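PDB 4NAR: putative uronate isomerase from Thermotoga maritima, which is of uncertain function but may act as a lactate racemase-like enzyme on small hydroxy acids, although its substrate is not established. Local coordinates for residues Ser70-Thr75 / Glu100-Glu105; Ile130-Asn135 / Asn204-Met209. One frame throughout, in Å; residues are numbered along the deposited sequence.

Interaction 1 (Ser70-Thr75 / Glu100-Glu105); sequences SGTHRT and EFFNPE. With SO4 (sulfate ion), chain B.
Thr72 lays its CG2 methyl over one face of the Phe101 ring, 3.9 Å from the ring centroid and 19° off the normal, a CH-pi contact shifted toward the rim. With CG anti to the backbone N (chi1 -171°), the Phe101 ring reaches alongside the threonine, and Gly71 O approaches it obliquely, 3.2 Å from CD2. Phe101 CD1 lies over the centre of one face of the Phe102 ring, whose CZ touches the same methyl. An alanine in place of Phe101 would probably leave the Thr72 methyl without the ring face it rests on and let the Phe102 ring turn. Polar links run through Ser70, whose OG donates to Gly71 O and accepts from a water that accepts from Phe101 N, its oxygen 3.1 Å from that nitrogen. Thr72 also holds a sulfate: N to O2 at 2.9 Å, nearly straight at 167°, and OG1 to O3 at 2.7 Å. Gly71 suits the positive phi of its type II' turn (Ser70 to His73), and a side chain there would also collide with O2. His180, Trp283 and Asn348 also bind the ion, which, though probably from the crystallisation liquor, marks a site consistent with an anion-binding pocket, with Phe101 packed behind the turn.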
# COMPACT_ATOMS: atom_id res chain seq x y z
N SER A 70 -6.32 -6.88 2.57
CA SER A 70 -7.04 -5.71 2.05
C SER A 70 -6.59 -4.34 2.61
O SER A 70 -6.72 -3.31 1.93
CB SER A 70 -8.54 -5.86 2.33
OG SER A 70 -8.81 -5.63 3.71
N GLY A 71 -6.09 -4.32 3.84
CA GLY A 71 -6.02 -3.06 4.57
C GLY A 71 -7.44 -2.50 4.70
O GLY A 71 -8.38 -3.26 4.99
N THR A 72 -7.61 -1.20 4.48
CA THR A 72 -8.97 -0.62 4.52
C THR A 72 -9.75 -0.77 3.21
O THR A 72 -10.91 -0.35 3.13
CB THR A 72 -8.96 0.89 4.88
OG1 THR A 72 -8.14 1.60 3.94
CG2 THR A 72 -8.43 1.13 6.29
N HIS A 73 -9.11 -1.35 2.18
CA HIS A 73 -9.72 -1.47 0.85
C HIS A 73 -10.95 -2.38 0.82
O HIS A 73 -11.14 -3.21 1.71
CB HIS A 73 -8.72 -1.99 -0.18
CG HIS A 73 -7.48 -1.18 -0.29
ND1 HIS A 73 -6.39 -1.61 -1.02
CD2 HIS A 73 -7.14 0.02 0.24
CE1 HIS A 73 -5.43 -0.70 -0.94
NE2 HIS A 73 -5.86 0.30 -0.18
N ARG A 74 -11.75 -2.23 -0.24
CA ARG A 74 -13.00 -3.00 -0.39
C ARG A 74 -12.73 -4.51 -0.44
O ARG A 74 -11.61 -4.95 -0.71
CB ARG A 74 -13.79 -2.58 -1.64
CG ARG A 74 -13.05 -2.77 -3.00
CD ARG A 74 -14.05 -2.67 -4.18
NE ARG A 74 -13.43 -2.87 -5.50
CZ ARG A 74 -13.21 -4.06 -6.06
NH1 ARG A 74 -13.55 -5.17 -5.41
NH2 ARG A 74 -12.63 -4.14 -7.26
N THR A 75 -13.78 -5.28 -0.15
CA THR A 75 -13.71 -6.72 -0.31
C THR A 75 -13.62 -7.05 -1.79
O THR A 75 -14.07 -6.27 -2.65
CB THR A 75 -14.96 -7.41 0.25
OG1 THR A 75 -16.14 -6.78 -0.30
CG2 THR A 75 -14.99 -7.29 1.76
N GLU A 100 -11.55 -8.70 7.24
CA GLU A 100 -12.63 -7.88 7.81
C GLU A 100 -12.05 -6.85 8.78
O GLU A 100 -12.20 -6.95 10.00
CB GLU A 100 -13.65 -8.76 8.53
CG GLU A 100 -14.21 -9.88 7.69
CD GLU A 100 -14.80 -10.98 8.54
OE1 GLU A 100 -15.99 -10.83 8.94
OE2 GLU A 100 -14.08 -11.99 8.80
N PHE A 101 -11.39 -5.86 8.19
CA PHE A 101 -10.59 -4.86 8.89
C PHE A 101 -11.39 -4.20 10.01
O PHE A 101 -10.87 -3.91 11.10
CB PHE A 101 -10.17 -3.80 7.85
CG PHE A 101 -9.17 -2.80 8.35
CD1 PHE A 101 -9.58 -1.68 9.07
CD2 PHE A 101 -7.82 -2.96 8.08
CE1 PHE A 101 -8.66 -0.74 9.53
CE2 PHE A 101 -6.90 -2.03 8.53
CZ PHE A 101 -7.32 -0.92 9.26
N PHE A 102 -12.67 -3.96 9.73
CA PHE A 102 -13.50 -3.16 10.64
C PHE A 102 -14.36 -4.03 11.53
O PHE A 102 -15.23 -3.52 12.22
CB PHE A 102 -14.42 -2.24 9.83
CG PHE A 102 -13.68 -1.27 8.94
CD1 PHE A 102 -13.23 -0.04 9.43
CD2 PHE A 102 -13.45 -1.58 7.60
CE1 PHE A 102 -12.54 0.86 8.60
CE2 PHE A 102 -12.77 -0.69 6.75
CZ PHE A 102 -12.31 0.53 7.25
N ASN A 103 -14.15 -5.35 11.50
CA ASN A 103 -14.97 -6.26 12.29
C ASN A 103 -14.19 -6.85 13.46
O ASN A 103 -13.34 -7.74 13.27
CB ASN A 103 -15.57 -7.36 11.42
CG ASN A 103 -16.68 -8.13 12.13
OD1 ASN A 103 -16.79 -8.11 13.38
ND2 ASN A 103 -17.51 -8.83 11.34
N PRO A 104 -14.48 -6.36 14.68
CA PRO A 104 -13.76 -6.81 15.89
C PRO A 104 -13.76 -8.32 16.02
O PRO A 104 -12.78 -8.92 16.47
CB PRO A 104 -14.56 -6.19 17.04
CG PRO A 104 -15.21 -4.96 16.41
CD PRO A 104 -15.54 -5.38 14.99
N GLU A 105 -14.86 -8.94 15.62
CA GLU A 105 -15.01 -10.38 15.79
C GLU A 105 -14.08 -11.20 14.89
O GLU A 105 -13.78 -12.37 15.18
CB GLU A 105 -16.48 -10.77 15.57
CG GLU A 105 -17.41 -10.19 16.63
CD GLU A 105 -16.95 -10.53 18.05
OE1 GLU A 105 -16.56 -11.70 18.30
OE2 GLU A 105 -16.98 -9.62 18.91
S SO4 B . -4.66 1.48 4.20
O1 SO4 B . -3.44 1.41 5.01
O2 SO4 B . -5.11 0.12 3.87
O3 SO4 B . -5.70 2.21 4.94
O4 SO4 B . -4.37 2.22 2.95
O HOH W 1 -11.43 -5.27 5.11

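Interaction 2 (Ile130-Asn135 / Asn204-Met209); sequences IPIKVN and NRASEM
Ile132 meets the helix through one branch of its side chain, CG1 and CD1. CG1 lies 3.8 Å from Ala206 CB, and CD1 reaches the CE methyl of selenomethionine Met209 at 3.4 Å, with SE a little farther at 4.1 Å. The packing is tight here, and Ile132 chi2 (115°), away from the staggered values, suggests some strain. The isoleucine and Met209 side chains cross at about a right angle, and the bend of the latter at chi3 (-73°) brings CE round to the isoleucine. Ala206 and Met209 stand three residues apart, nearly one helical turn, which puts both on the face of helix 198-213 that looks at the strand. The small alanine suits the point of closest approach, where the CA atoms of Ile132 and Ala206 are 6.7 Å apart; the long, flexible Met209 spans the wider gap beside it. Behind this first shell, Ile132 is fixed by backbone bonding to Val110 and Gly111 of the antiparallel neighbour 107-113, and its side chain also touches Val110 and Leu113. Ala206 packs on Ile167 as well. The adjacent Lys133 pairs with Glu174 of helix 173-186. Between strand and helix, then, the contact is wholly apolar and probably rests on close fit and the burial of Ile132 and Ala206, without directional bonds.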
# COMPACT_ATOMS: atom_id res chain seq x y z
N ILE A 130 -1.21 0.99 22.42
CA ILE A 130 -1.94 0.70 21.20
C ILE A 130 -2.14 -0.81 21.07
O ILE A 130 -1.17 -1.57 21.01
CB ILE A 130 -1.21 1.27 19.95
CG1 ILE A 130 -1.27 2.81 19.95
CG2 ILE A 130 -1.80 0.72 18.66
CD1 ILE A 130 -2.69 3.35 19.84
N PRO A 131 -3.40 -1.26 21.05
CA PRO A 131 -3.64 -2.71 20.90
C PRO A 131 -3.33 -3.17 19.47
O PRO A 131 -3.60 -2.45 18.51
CB PRO A 131 -5.13 -2.86 21.22
CG PRO A 131 -5.73 -1.49 20.89
CD PRO A 131 -4.65 -0.49 21.22
N ILE A 132 -2.75 -4.37 19.35
CA ILE A 132 -2.47 -4.96 18.05
C ILE A 132 -3.45 -6.10 17.78
O ILE A 132 -3.43 -7.12 18.48
CB ILE A 132 -1.02 -5.51 17.97
CG1 ILE A 132 -0.03 -4.36 18.16
CG2 ILE A 132 -0.76 -6.19 16.64
CD1 ILE A 132 0.79 -4.50 19.42
N LYS A 133 -4.29 -5.92 16.77
CA LYS A 133 -5.30 -6.92 16.43
C LYS A 133 -5.24 -7.28 14.95
O LYS A 133 -5.32 -6.40 14.07
CB LYS A 133 -6.70 -6.39 16.77
CG LYS A 133 -6.86 -5.96 18.21
CD LYS A 133 -8.26 -5.43 18.44
CE LYS A 133 -8.34 -4.64 19.75
NZ LYS A 133 -9.28 -3.49 19.59
N VAL A 134 -5.09 -8.58 14.67
CA VAL A 134 -4.97 -9.05 13.30
C VAL A 134 -5.93 -10.20 13.03
O VAL A 134 -6.47 -10.81 13.99
CB VAL A 134 -3.52 -9.46 12.99
CG1 VAL A 134 -2.63 -8.23 13.00
CG2 VAL A 134 -3.03 -10.49 14.01
N ASN A 135 -6.17 -10.49 11.75
CA ASN A 135 -7.13 -11.51 11.35
C ASN A 135 -6.86 -12.78 12.13
O ASN A 135 -5.69 -13.22 12.21
CB ASN A 135 -7.05 -11.83 9.85
CG ASN A 135 -8.31 -12.52 9.36
OD1 ASN A 135 -8.59 -13.66 9.73
ND2 ASN A 135 -9.10 -11.82 8.54
N ASN A 204 7.33 -3.29 12.53
CA ASN A 204 8.23 -4.36 12.95
C ASN A 204 8.02 -4.72 14.41
O ASN A 204 8.01 -5.90 14.78
CB ASN A 204 9.69 -3.98 12.72
CG ASN A 204 10.06 -3.89 11.23
OD1 ASN A 204 9.26 -4.24 10.34
ND2 ASN A 204 11.29 -3.42 10.97
N ARG A 205 7.84 -3.70 15.24
CA ARG A 205 7.66 -3.92 16.68
C ARG A 205 6.40 -4.72 16.95
O ARG A 205 6.43 -5.70 17.70
CB ARG A 205 7.65 -2.58 17.43
CG ARG A 205 7.31 -2.68 18.93
CD ARG A 205 8.29 -3.57 19.69
NE ARG A 205 8.00 -3.61 21.13
CZ ARG A 205 7.58 -4.70 21.78
NH1 ARG A 205 7.41 -5.85 21.12
NH2 ARG A 205 7.33 -4.64 23.09
N ALA A 206 5.31 -4.34 16.30
CA ALA A 206 4.04 -5.05 16.47
C ALA A 206 4.08 -6.49 15.90
O ALA A 206 3.51 -7.43 16.49
CB ALA A 206 2.95 -4.26 15.81
N SER A 207 4.76 -6.66 14.77
CA SER A 207 4.81 -7.95 14.11
C SER A 207 5.53 -8.99 14.93
O SER A 207 5.26 -10.19 14.81
CB SER A 207 5.46 -7.85 12.73
OG SER A 207 4.74 -6.93 11.94
N GLU A 208 6.48 -8.54 15.75
CA GLU A 208 7.20 -9.43 16.65
C GLU A 208 6.22 -10.21 17.52
O GLU A 208 6.29 -11.43 17.63
CB GLU A 208 8.12 -8.63 17.54
CG GLU A 208 9.57 -8.66 17.09
CD GLU A 208 10.50 -8.17 18.18
OE1 GLU A 208 10.53 -6.94 18.45
OE2 GLU A 208 11.20 -9.03 18.78
N MSE A 209 5.28 -9.48 18.13
CA MSE A 209 4.29 -10.10 19.01
C MSE A 209 3.36 -11.04 18.23
O MSE A 209 2.87 -12.05 18.77
CB MSE A 209 3.48 -9.03 19.73
CG MSE A 209 4.07 -8.58 21.07
SE MSE A 209 3.09 -7.02 21.72
CE MSE A 209 3.83 -5.72 20.46

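Both contacts are largely buried, yet they serve different places. Interaction 1 joins two loops, those following strands 63-68 and 94-97, beside the sulfate, and mixes aromatic contact, a water bridge and hydrogen bonds to an anion; the exposed Phe102 marks its outer margin. Interaction 2 ties a strand of the small two-stranded sheet to helix 198-213, lies farther from the centre of the chain, and uses apolar groups alone. Their centres are about 16 Å apart, and the nearest approach between them is packing of Glu100 on Asn135. Helix 173-186 is their common neighbour: Phe101 packs on its Thr173 and Val176, while Ile130 and Pro131 of strand 130-135 touch it.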